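Local structure of putative hydrolase (Agrobacterium vitis, 3LLC) at residues G87-W92 / R194-M199; R91-A96 / A120-Q125; G159-A164 / F172-E177. The protein is a putative hydrolase of the alpha/beta hydrolase family that probably cleaves thioesters of fatty-acylated proteins and perhaps acyl-glucuronide esters. One frame throughout, in Å; residues are numbered along the deposited sequence.

Interaction 1 (G87-W92 / R194-M199); sequences GTISRW and RANRVM. With EDO (1,2-ethanediol), chain C; EDO (1,2-ethanediol), chain D.
Ser90 OG is held by two side chains, accepting from Asn196 ND2 at 3.0 Å and hydrogen-bonding to the carboxylate of Asp192 on helix 187-195. In this alpha/beta hydrolase fold, the bond ties the first turn of helix 89-103 to the segment in which helix 187-195 runs out. It is a straight bond, with an N-H...O angle of 166°, and the hydroxyl lies close to the plane of the Asn196 amide. The other bonds of that amide illustrate how a buried asparagine can be locked in rotation: ND2 also donates to Asp192 O, while OD1 receives Arg122 NE from helix 115-128. Both ends are therefore used, consistent with the modelled orientation of the amide.

Van der Waals packing completes the contact. Ile89 CG2, standing opposite the backbone N while CG1 takes the place beside it (chi1 -59°), rests on Asn196 CG at 3.7 Å, the two side chains running past one another in opposite senses. Farther along, Val198 O binds an ethanediol, probably from the crystallisation liquor, through its O2 at 2.7 Å. The helix start is itself capped: Thr88, the N-cap residue, accepts the backbone N-H of Arg91 on OG1 at 3.1 Å.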
loop_
_atom_site.group_PDB
_atom_site.type_symbol
_atom_site.label_atom_id
_atom_site.label_comp_id
_atom_site.label_asym_id
_atom_site.label_seq_id
_atom_site.Cartn_x
_atom_site.Cartn_y
_atom_site.Cartn_z
ATOM N N GLY A 87 -2.105 4.481 -14.664
ATOM C CA GLY A 87 -1.702 3.743 -13.495
ATOM C C GLY A 87 -1.888 2.224 -13.552
ATOM O O GLY A 87 -2.868 1.722 -14.070
ATOM N N THR A 88 -0.920 1.500 -12.995
ATOM C CA THR A 88 -0.964 0.044 -12.881
ATOM C C THR A 88 -0.221 -0.318 -11.584
ATOM O O THR A 88 0.595 0.473 -11.066
ATOM C CB THR A 88 -0.274 -0.665 -14.084
ATOM O OG1 THR A 88 1.118 -0.293 -14.107
ATOM C CG2 THR A 88 -0.935 -0.379 -15.496
ATOM N N ILE A 89 -0.460 -1.517 -11.063
ATOM C CA ILE A 89 0.308 -2.027 -9.949
ATOM C C ILE A 89 1.821 -1.944 -10.256
ATOM O O ILE A 89 2.591 -1.495 -9.376
ATOM C CB ILE A 89 -0.116 -3.449 -9.529
ATOM C CG1 ILE A 89 -1.609 -3.517 -9.121
ATOM C CG2 ILE A 89 0.717 -3.953 -8.368
ATOM C CD1 ILE A 89 -1.952 -2.695 -7.935
ATOM N N SER A 90 2.251 -2.363 -11.448
ATOM C CA SER A 90 3.681 -2.279 -11.787
ATOM C C SER A 90 4.248 -0.848 -11.677
ATOM O O SER A 90 5.357 -0.643 -11.139
ATOM C CB SER A 90 3.986 -2.852 -13.169
ATOM O OG SER A 90 3.765 -4.259 -13.222
ATOM N N ARG A 91 3.527 0.146 -12.227
ATOM C CA ARG A 91 3.997 1.543 -12.192
ATOM C C ARG A 91 4.013 2.129 -10.779
ATOM O O ARG A 91 4.945 2.870 -10.406
ATOM C CB ARG A 91 3.161 2.454 -13.131
ATOM C CG ARG A 91 3.567 2.302 -14.581
ATOM C CD ARG A 91 2.594 2.921 -15.541
ATOM N NE ARG A 91 2.347 4.360 -15.394
ATOM C CZ ARG A 91 3.086 5.341 -15.924
ATOM N NH1 ARG A 91 4.209 5.091 -16.598
ATOM N NH2 ARG A 91 2.700 6.605 -15.762
ATOM N N TRP A 92 2.991 1.795 -9.981
ATOM C CA TRP A 92 2.879 2.316 -8.619
ATOM C C TRP A 92 3.909 1.653 -7.687
ATOM O O TRP A 92 4.480 2.311 -6.820
ATOM C CB TRP A 92 1.436 2.156 -8.100
ATOM C CG TRP A 92 0.458 3.088 -8.846
ATOM C CD1 TRP A 92 0.734 4.330 -9.320
ATOM C CD2 TRP A 92 -0.944 2.851 -9.154
ATOM N NE1 TRP A 92 -0.387 4.890 -9.916
ATOM C CE2 TRP A 92 -1.426 4.012 -9.818
ATOM C CE3 TRP A 92 -1.817 1.786 -8.942
ATOM C CZ2 TRP A 92 -2.760 4.134 -10.257
ATOM C CZ3 TRP A 92 -3.137 1.897 -9.401
ATOM C CH2 TRP A 92 -3.583 3.056 -10.060
ATOM N N ARG A 194 -2.295 -9.436 -12.877
ATOM C CA ARG A 194 -1.854 -10.837 -12.943
ATOM C C ARG A 194 -0.315 -10.947 -12.988
ATOM O O ARG A 194 0.260 -11.926 -12.459
ATOM C CB ARG A 194 -2.525 -11.609 -14.092
ATOM C CG ARG A 194 -3.919 -12.142 -13.685
ATOM C CD ARG A 194 -4.703 -12.715 -14.890
ATOM N NE ARG A 194 -5.955 -13.333 -14.421
ATOM C CZ ARG A 194 -6.095 -14.596 -14.026
ATOM N NH1 ARG A 194 -5.065 -15.441 -14.052
ATOM N NH2 ARG A 194 -7.290 -15.041 -13.631
ATOM N N ALA A 195 0.336 -9.967 -13.620
ATOM C CA ALA A 195 1.814 -9.870 -13.595
ATOM C C ALA A 195 2.329 -9.738 -12.160
ATOM O O ALA A 195 3.414 -10.172 -11.868
ATOM C CB ALA A 195 2.339 -8.716 -14.473
ATOM N N ASN A 196 1.544 -9.158 -11.258
ATOM C CA ASN A 196 1.927 -8.926 -9.866
ATOM C C ASN A 196 1.257 -9.846 -8.817
ATOM O O ASN A 196 1.252 -9.559 -7.599
ATOM C CB ASN A 196 1.642 -7.449 -9.528
ATOM C CG ASN A 196 2.592 -6.508 -10.227
ATOM O OD1 ASN A 196 3.717 -6.310 -9.750
ATOM N ND2 ASN A 196 2.156 -5.903 -11.372
ATOM N N ARG A 197 0.688 -10.963 -9.280
ATOM C CA ARG A 197 -0.057 -11.832 -8.390
ATOM C C ARG A 197 0.918 -12.430 -7.358
ATOM O O ARG A 197 1.944 -13.025 -7.745
ATOM C CB ARG A 197 -0.759 -12.939 -9.185
ATOM C CG ARG A 197 -1.843 -13.707 -8.415
ATOM C CD ARG A 197 -2.555 -14.718 -9.324
ATOM N NE ARG A 197 -3.832 -15.136 -8.737
ATOM C CZ ARG A 197 -4.791 -15.788 -9.384
ATOM N NH1 ARG A 197 -4.642 -16.159 -10.648
ATOM N NH2 ARG A 197 -5.928 -16.078 -8.740
ATOM N N VAL A 198 0.606 -12.262 -6.088
ATOM C CA VAL A 198 1.487 -12.733 -4.978
ATOM C C VAL A 198 1.032 -13.998 -4.250
ATOM O O VAL A 198 1.882 -14.700 -3.652
ATOM C CB VAL A 198 1.813 -11.591 -3.952
ATOM C CG1 VAL A 198 2.559 -10.450 -4.628
ATOM C CG2 VAL A 198 0.560 -11.058 -3.204
HETATM N N MSE A 199 -0.277 -14.331 -4.298
HETATM C CA MSE A 199 -0.806 -15.495 -3.579
HETATM C C MSE A 199 -0.988 -16.767 -4.425
HETATM O O MSE A 199 -1.681 -17.685 -4.002
HETATM C CB MSE A 199 -2.106 -15.125 -2.822
HETATM C CG MSE A 199 -1.900 -14.013 -1.783
HETATM SE SE MSE A 199 -3.487 -13.749 -0.627
HETATM C CE MSE A 199 -4.672 -13.170 -2.080
HETATM C C1 EDO C . 5.365 -16.566 -5.022
HETATM O O1 EDO C . 4.165 -17.005 -5.655
HETATM C C2 EDO C . 4.955 -15.711 -3.846
HETATM O O2 EDO C . 4.495 -14.488 -4.363
HETATM C C1 EDO D . 4.906 -11.537 -9.109
HETATM O O1 EDO D . 5.953 -10.910 -9.882
HETATM C C2 EDO D . 5.252 -11.555 -7.629
HETATM O O2 EDO D . 5.251 -12.883 -7.110
#

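Interaction 2 (R91-A96 / A120-Q125); sequences RWLEEA and ALRLIQ. With EDO (1,2-ethanediol), chain C.
The guanidinium of Arg122 meets Leu93 CD2 at a slant, with NH2 3.7 Å from that methyl, while its edge is occupied by Gln125 OE1 one turn further along the same helix. NH1 donates to that oxygen at 3.0 Å, and OE1 lies only 11° out of the guanidinium plane. The arginine chain, bent at both chi2 and chi3, curls forward along its own helix toward Gln125, so that its planar end and its CB present themselves to the same leucine. Gln125 in turn uses NE2 to bond O2 of an ethanediol, at 2.8 Å, so a short polar chain runs outward from the packed face.

Leu93 is the central side chain here and packs in knobs-into-holes fashion. With CG opposite the backbone N (chi1 170°), it reaches toward helix 115-128, where Ile119, Arg122, Leu123 and Glu126 form the diamond that receives it. One methyl, CD2, lies 3.7 Å from Arg122 CB; the other, CD1, comes within 3.7 Å of Leu123 N. A turn later Ala96 CB approaches Leu123 CD2 at 4.3 Å, a looser apolar touch. No hydrogen bond links the two segments, and packing alone joins them.

The short helical axes pass 10.0 Å apart with a crossing angle of -60°. Both helices lie against strand 39-43, where Ala96 and Ala120 meet Leu43, and helix 115-128 also rests on strand 136-143 through Leu121 and Ile124.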
loop_
_atom_site.group_PDB
_atom_site.type_symbol
_atom_site.label_atom_id
_atom_site.label_comp_id
_atom_site.label_asym_id
_atom_site.label_seq_id
_atom_site.Cartn_x
_atom_site.Cartn_y
_atom_site.Cartn_z
ATOM N N ARG A 91 3.527 0.146 -12.227
ATOM C CA ARG A 91 3.997 1.543 -12.192
ATOM C C ARG A 91 4.013 2.129 -10.779
ATOM O O ARG A 91 4.945 2.870 -10.406
ATOM C CB ARG A 91 3.161 2.454 -13.131
ATOM C CG ARG A 91 3.567 2.302 -14.581
ATOM C CD ARG A 91 2.594 2.921 -15.541
ATOM N NE ARG A 91 2.347 4.360 -15.394
ATOM C CZ ARG A 91 3.086 5.341 -15.924
ATOM N NH1 ARG A 91 4.209 5.091 -16.598
ATOM N NH2 ARG A 91 2.700 6.605 -15.762
ATOM N N TRP A 92 2.991 1.795 -9.981
ATOM C CA TRP A 92 2.879 2.316 -8.619
ATOM C C TRP A 92 3.909 1.653 -7.687
ATOM O O TRP A 92 4.480 2.311 -6.820
ATOM C CB TRP A 92 1.436 2.156 -8.100
ATOM C CG TRP A 92 0.458 3.088 -8.846
ATOM C CD1 TRP A 92 0.734 4.330 -9.320
ATOM C CD2 TRP A 92 -0.944 2.851 -9.154
ATOM N NE1 TRP A 92 -0.387 4.890 -9.916
ATOM C CE2 TRP A 92 -1.426 4.012 -9.818
ATOM C CE3 TRP A 92 -1.817 1.786 -8.942
ATOM C CZ2 TRP A 92 -2.760 4.134 -10.257
ATOM C CZ3 TRP A 92 -3.137 1.897 -9.401
ATOM C CH2 TRP A 92 -3.583 3.056 -10.060
ATOM N N LEU A 93 4.210 0.383 -7.940
ATOM C CA LEU A 93 5.306 -0.293 -7.256
ATOM C C LEU A 93 6.650 0.342 -7.619
ATOM O O LEU A 93 7.491 0.557 -6.732
ATOM C CB LEU A 93 5.318 -1.790 -7.619
ATOM C CG LEU A 93 6.556 -2.600 -7.178
ATOM C CD1 LEU A 93 6.672 -2.643 -5.610
ATOM C CD2 LEU A 93 6.453 -4.068 -7.756
ATOM N N GLU A 94 6.872 0.610 -8.905
ATOM C CA GLU A 94 8.092 1.238 -9.363
ATOM C C GLU A 94 8.331 2.574 -8.638
ATOM O O GLU A 94 9.468 2.930 -8.279
ATOM C CB GLU A 94 8.030 1.472 -10.875
ATOM C CG GLU A 94 9.302 2.053 -11.464
ATOM C CD GLU A 94 9.227 2.345 -12.970
ATOM O OE1 GLU A 94 8.112 2.399 -13.560
ATOM O OE2 GLU A 94 10.309 2.550 -13.563
ATOM N N GLU A 95 7.249 3.310 -8.423
ATOM C CA GLU A 95 7.326 4.595 -7.708
ATOM C C GLU A 95 7.701 4.403 -6.207
ATOM O O GLU A 95 8.560 5.115 -5.671
ATOM C CB GLU A 95 5.981 5.336 -7.870
ATOM C CG GLU A 95 5.728 5.802 -9.315
ATOM C CD GLU A 95 4.233 6.025 -9.665
ATOM O OE1 GLU A 95 3.446 6.173 -8.706
ATOM O OE2 GLU A 95 3.909 6.083 -10.885
ATOM N N ALA A 96 7.056 3.454 -5.542
ATOM C CA ALA A 96 7.351 3.144 -4.161
ATOM C C ALA A 96 8.836 2.789 -4.005
ATOM O O ALA A 96 9.506 3.322 -3.112
ATOM C CB ALA A 96 6.421 2.007 -3.606
ATOM N N ALA A 120 3.126 -3.271 -0.774
ATOM C CA ALA A 120 4.099 -3.611 0.296
ATOM C C ALA A 120 4.671 -5.015 0.136
ATOM O O ALA A 120 5.893 -5.220 0.274
ATOM C CB ALA A 120 3.455 -3.472 1.701
ATOM N N LEU A 121 3.795 -5.983 -0.157
ATOM C CA LEU A 121 4.220 -7.400 -0.361
ATOM C C LEU A 121 5.126 -7.550 -1.594
ATOM O O LEU A 121 6.159 -8.241 -1.537
ATOM C CB LEU A 121 2.963 -8.297 -0.445
ATOM C CG LEU A 121 2.144 -8.425 0.841
ATOM C CD1 LEU A 121 0.706 -8.965 0.631
ATOM C CD2 LEU A 121 2.933 -9.307 1.807
ATOM N N ARG A 122 4.777 -6.886 -2.705
ATOM C CA ARG A 122 5.657 -6.863 -3.894
ATOM C C ARG A 122 7.006 -6.162 -3.588
ATOM O O ARG A 122 8.070 -6.594 -4.068
ATOM C CB ARG A 122 4.980 -6.173 -5.103
ATOM C CG ARG A 122 3.858 -7.041 -5.770
ATOM C CD ARG A 122 4.428 -8.221 -6.594
ATOM N NE ARG A 122 5.275 -7.770 -7.686
ATOM C CZ ARG A 122 6.572 -8.042 -7.833
ATOM N NH1 ARG A 122 7.227 -8.828 -6.977
ATOM N NH2 ARG A 122 7.216 -7.544 -8.863
ATOM N N LEU A 123 6.957 -5.080 -2.813
ATOM C CA LEU A 123 8.176 -4.296 -2.507
ATOM C C LEU A 123 9.178 -5.143 -1.759
ATOM O O LEU A 123 10.369 -5.133 -2.087
ATOM C CB LEU A 123 7.800 -3.048 -1.685
ATOM C CG LEU A 123 8.811 -1.957 -1.333
ATOM C CD1 LEU A 123 9.529 -1.512 -2.560
ATOM C CD2 LEU A 123 8.064 -0.767 -0.689
ATOM N N ILE A 124 8.716 -5.900 -0.772
ATOM C CA ILE A 124 9.659 -6.778 -0.031
ATOM C C ILE A 124 10.294 -7.836 -0.937
ATOM O O ILE A 124 11.506 -8.112 -0.834
ATOM C CB ILE A 124 9.010 -7.362 1.295
ATOM C CG1 ILE A 124 10.059 -8.028 2.186
ATOM C CG2 ILE A 124 7.903 -8.398 1.032
ATOM C CD1 ILE A 124 10.867 -7.042 2.948
ATOM N N GLN A 125 9.509 -8.372 -1.879
ATOM C CA GLN A 125 10.032 -9.304 -2.892
ATOM C C GLN A 125 11.095 -8.670 -3.772
ATOM O O GLN A 125 12.134 -9.293 -4.030
ATOM C CB GLN A 125 8.900 -9.920 -3.780
ATOM C CG GLN A 125 7.917 -10.779 -2.986
ATOM C CD GLN A 125 6.767 -11.338 -3.840
ATOM O OE1 GLN A 125 6.344 -10.719 -4.839
ATOM N NE2 GLN A 125 6.309 -12.540 -3.489
HETATM C C1 EDO C . 5.365 -16.566 -5.022
HETATM O O1 EDO C . 4.165 -17.005 -5.655
HETATM C C2 EDO C . 4.955 -15.711 -3.846
HETATM O O2 EDO C . 4.495 -14.488 -4.363
#

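Interaction 3 (G159-A164 / F172-E177); sequences GDRERA and FEEVSE
Arg161 runs out extended from helix 160-169 and then turns at chi3 (80°), which swings its guanidinium over to the backbone of Glu173. In Glu162 the first torsion (chi1 -69°), with CG anti to the carbonyl carbon, lays the stem on the ring of Phe172, while the bend at chi2 (92°) turns the carboxylate toward Gly159 N and Arg161.

NH2 of Arg161 donates to Glu173 O at 3.2 Å, nearly along the C=O axis and close to the guanidinium plane; NH1 adds a weak bond to the same oxygen. NH2 also forms a salt bridge with Glu174 OE2 at 3.1 Å, although Glu174 was modelled in two conformers and this pairing belongs to one of them. NH1 has a further partner in Glu165 on the next turn of the helix.

Glu162 shows how one side chain can serve several purposes. Its CB lies over one face of the Phe172 ring, and CG touches CD2 of that ring at 3.6 Å. OE1, met from above the carboxylate plane, accepts Gly159 N at 3.3 Å, one half of a capping box whose N-cap residue is a glycine and lacks a side chain to supply the other. OE2 sits near the positive charge of Arg161, which may soften its approach to Glu174 OE2, a closeness that is doubtful because it rests on one of the two Glu174 conformers.

Helix 160-169 turns back directly into strand 171-174, their short axes making an angle of 138°. Phe172 continues the packing onto Phe185 of strand 183-186, the antiparallel partner. This helix and two-stranded sheet fall, along the chain, between core strands 136-143 and 209-214, consistent with the lid or cap insertion that alpha/beta hydrolases commonly carry there.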
loop_
_atom_site.group_PDB
_atom_site.type_symbol
_atom_site.label_atom_id
_atom_site.label_comp_id
_atom_site.label_asym_id
_atom_site.label_seq_id
_atom_site.Cartn_x
_atom_site.Cartn_y
_atom_site.Cartn_z
ATOM N N GLY A 159 -19.567 -9.240 -15.136
ATOM C CA GLY A 159 -20.618 -9.760 -16.016
ATOM C C GLY A 159 -20.349 -9.338 -17.442
ATOM O O GLY A 159 -19.272 -8.818 -17.760
ATOM N N ASP A 160 -21.323 -9.549 -18.319
ATOM C CA ASP A 160 -21.147 -9.170 -19.708
ATOM C C ASP A 160 -21.152 -7.645 -19.915
ATOM O O ASP A 160 -20.454 -7.172 -20.794
ATOM C CB ASP A 160 -22.173 -9.880 -20.597
ATOM C CG ASP A 160 -22.051 -11.392 -20.508
ATOM O OD1 ASP A 160 -22.314 -11.933 -19.408
ATOM O OD2 ASP A 160 -21.684 -12.032 -21.518
ATOM N N ARG A 161 -21.896 -6.880 -19.111
ATOM C CA ARG A 161 -21.791 -5.403 -19.144
ATOM C C ARG A 161 -20.287 -5.003 -19.022
ATOM O O ARG A 161 -19.695 -4.409 -19.928
ATOM C CB ARG A 161 -22.616 -4.717 -18.004
ATOM C CG ARG A 161 -22.407 -3.149 -17.895
ATOM C CD ARG A 161 -23.186 -2.405 -16.764
ATOM N NE ARG A 161 -22.591 -2.485 -15.418
ATOM C CZ ARG A 161 -21.497 -1.831 -14.993
ATOM N NH1 ARG A 161 -20.803 -1.027 -15.797
ATOM N NH2 ARG A 161 -21.073 -1.998 -13.743
ATOM N N GLU A 162 -19.680 -5.383 -17.907
ATOM C CA GLU A 162 -18.300 -4.971 -17.621
ATOM C C GLU A 162 -17.306 -5.475 -18.687
ATOM O O GLU A 162 -16.417 -4.727 -19.108
ATOM C CB GLU A 162 -17.873 -5.432 -16.239
ATOM C CG GLU A 162 -18.548 -4.737 -15.049
ATOM C CD GLU A 162 -19.807 -5.460 -14.550
ATOM O OE1 GLU A 162 -20.485 -6.129 -15.364
ATOM O OE2 GLU A 162 -20.098 -5.349 -13.332
ATOM N N ARG A 163 -17.467 -6.720 -19.139
ATOM C CA ARG A 163 -16.497 -7.340 -20.053
ATOM C C ARG A 163 -16.468 -6.651 -21.419
ATOM O O ARG A 163 -15.389 -6.521 -22.025
ATOM C CB ARG A 163 -16.739 -8.859 -20.208
ATOM C CG ARG A 163 -16.079 -9.712 -19.104
ATOM C CD ARG A 163 -16.264 -11.235 -19.327
ATOM N NE ARG A 163 -17.664 -11.653 -19.231
ATOM C CZ ARG A 163 -18.215 -12.178 -18.140
ATOM N NH1 ARG A 163 -17.494 -12.352 -17.046
ATOM N NH2 ARG A 163 -19.493 -12.522 -18.142
ATOM N N ALA A 164 -17.631 -6.207 -21.891
ATOM C CA ALA A 164 -17.713 -5.502 -23.164
ATOM C C ALA A 164 -17.197 -4.072 -23.037
ATOM O O ALA A 164 -16.548 -3.579 -23.963
ATOM C CB ALA A 164 -19.145 -5.513 -23.731
ATOM N N PHE A 172 -13.996 -0.122 -17.187
ATOM C CA PHE A 172 -15.370 -0.214 -16.704
ATOM C C PHE A 172 -15.511 0.590 -15.405
ATOM O O PHE A 172 -14.525 0.866 -14.726
ATOM C CB PHE A 172 -15.850 -1.682 -16.527
ATOM C CG PHE A 172 -15.352 -2.346 -15.303
ATOM C CD1 PHE A 172 -14.153 -3.022 -15.322
ATOM C CD2 PHE A 172 -16.089 -2.333 -14.123
ATOM C CE1 PHE A 172 -13.680 -3.640 -14.192
ATOM C CE2 PHE A 172 -15.618 -2.944 -13.002
ATOM C CZ PHE A 172 -14.388 -3.597 -13.020
ATOM N N GLU A 173 -16.753 0.959 -15.097
ATOM C CA GLU A 173 -17.107 1.805 -13.957
ATOM C C GLU A 173 -17.984 1.058 -12.972
ATOM O O GLU A 173 -18.772 0.206 -13.356
ATOM C CB GLU A 173 -17.901 3.034 -14.440
ATOM C CG GLU A 173 -17.104 3.993 -15.287
ATOM C CD GLU A 173 -17.873 5.275 -15.623
ATOM O OE1 GLU A 173 -19.113 5.211 -15.776
ATOM O OE2 GLU A 173 -17.230 6.343 -15.745
ATOM N N GLU A 174 -17.810 1.393 -11.696
ATOM C CA GLU A 174 -18.683 0.910 -10.632
ATOM C C GLU A 174 -18.973 2.076 -9.690
ATOM O O GLU A 174 -18.111 2.938 -9.425
ATOM C CB GLU A 174 -18.052 -0.242 -9.846
ATOM C CG GLU A 174 -17.751 -1.484 -10.659
ATOM C CD GLU A 174 -18.986 -2.294 -11.028
ATOM O OE1 GLU A 174 -20.067 -2.081 -10.443
ATOM O OE2 GLU A 174 -18.864 -3.160 -11.912
ATOM N N VAL A 175 -20.216 2.126 -9.212
ATOM C CA VAL A 175 -20.650 3.145 -8.236
ATOM C C VAL A 175 -19.801 3.073 -6.954
ATOM O O VAL A 175 -19.545 1.972 -6.451
ATOM C CB VAL A 175 -22.133 2.944 -7.833
ATOM C CG1 VAL A 175 -23.047 3.103 -9.050
ATOM C CG2 VAL A 175 -22.324 1.563 -7.156
ATOM N N SER A 176 -19.355 4.227 -6.447
ATOM C CA SER A 176 -18.574 4.276 -5.199
ATOM C C SER A 176 -19.402 4.774 -4.022
ATOM O O SER A 176 -19.964 5.874 -4.081
ATOM C CB SER A 176 -17.358 5.197 -5.330
ATOM O OG SER A 176 -16.553 5.138 -4.149
ATOM N N GLU A 177 -19.449 3.963 -2.959
ATOM C CA GLU A 177 -20.037 4.321 -1.658
ATOM C C GLU A 177 -19.461 5.646 -1.152
ATOM O O GLU A 177 -20.162 6.480 -0.567
ATOM C CB GLU A 177 -19.724 3.199 -0.637
ATOM C CG GLU A 177 -20.072 3.485 0.829
ATOM C CD GLU A 177 -19.921 2.249 1.723
ATOM O OE1 GLU A 177 -19.501 1.187 1.212
ATOM O OE2 GLU A 177 -20.222 2.339 2.936
#

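Interactions 1 and 2 form one continuous patch, their centres about 8 Å apart, and both start from helix 89-103. A probable hydrogen bond between Arg122 NE and Asn196 OD1, 3.0 Å long, links them, as does Val198 CG1 packing on Arg122 CD at 3.5 Å. A single ethanediol oxygen, O2, bonds both Val198 O and Gln125 NE2. Helix 115-128 follows a probable nucleophile elbow at Ser114, with His247 and Asp217 consistent with completing a catalytic triad; Ile89 of interaction 1 lies near the elbow residues without touching them. Interaction 3 stands apart, its centre about 20 Å from that of interaction 1 and about 27 Å from that of interaction 2, in the probable cap region.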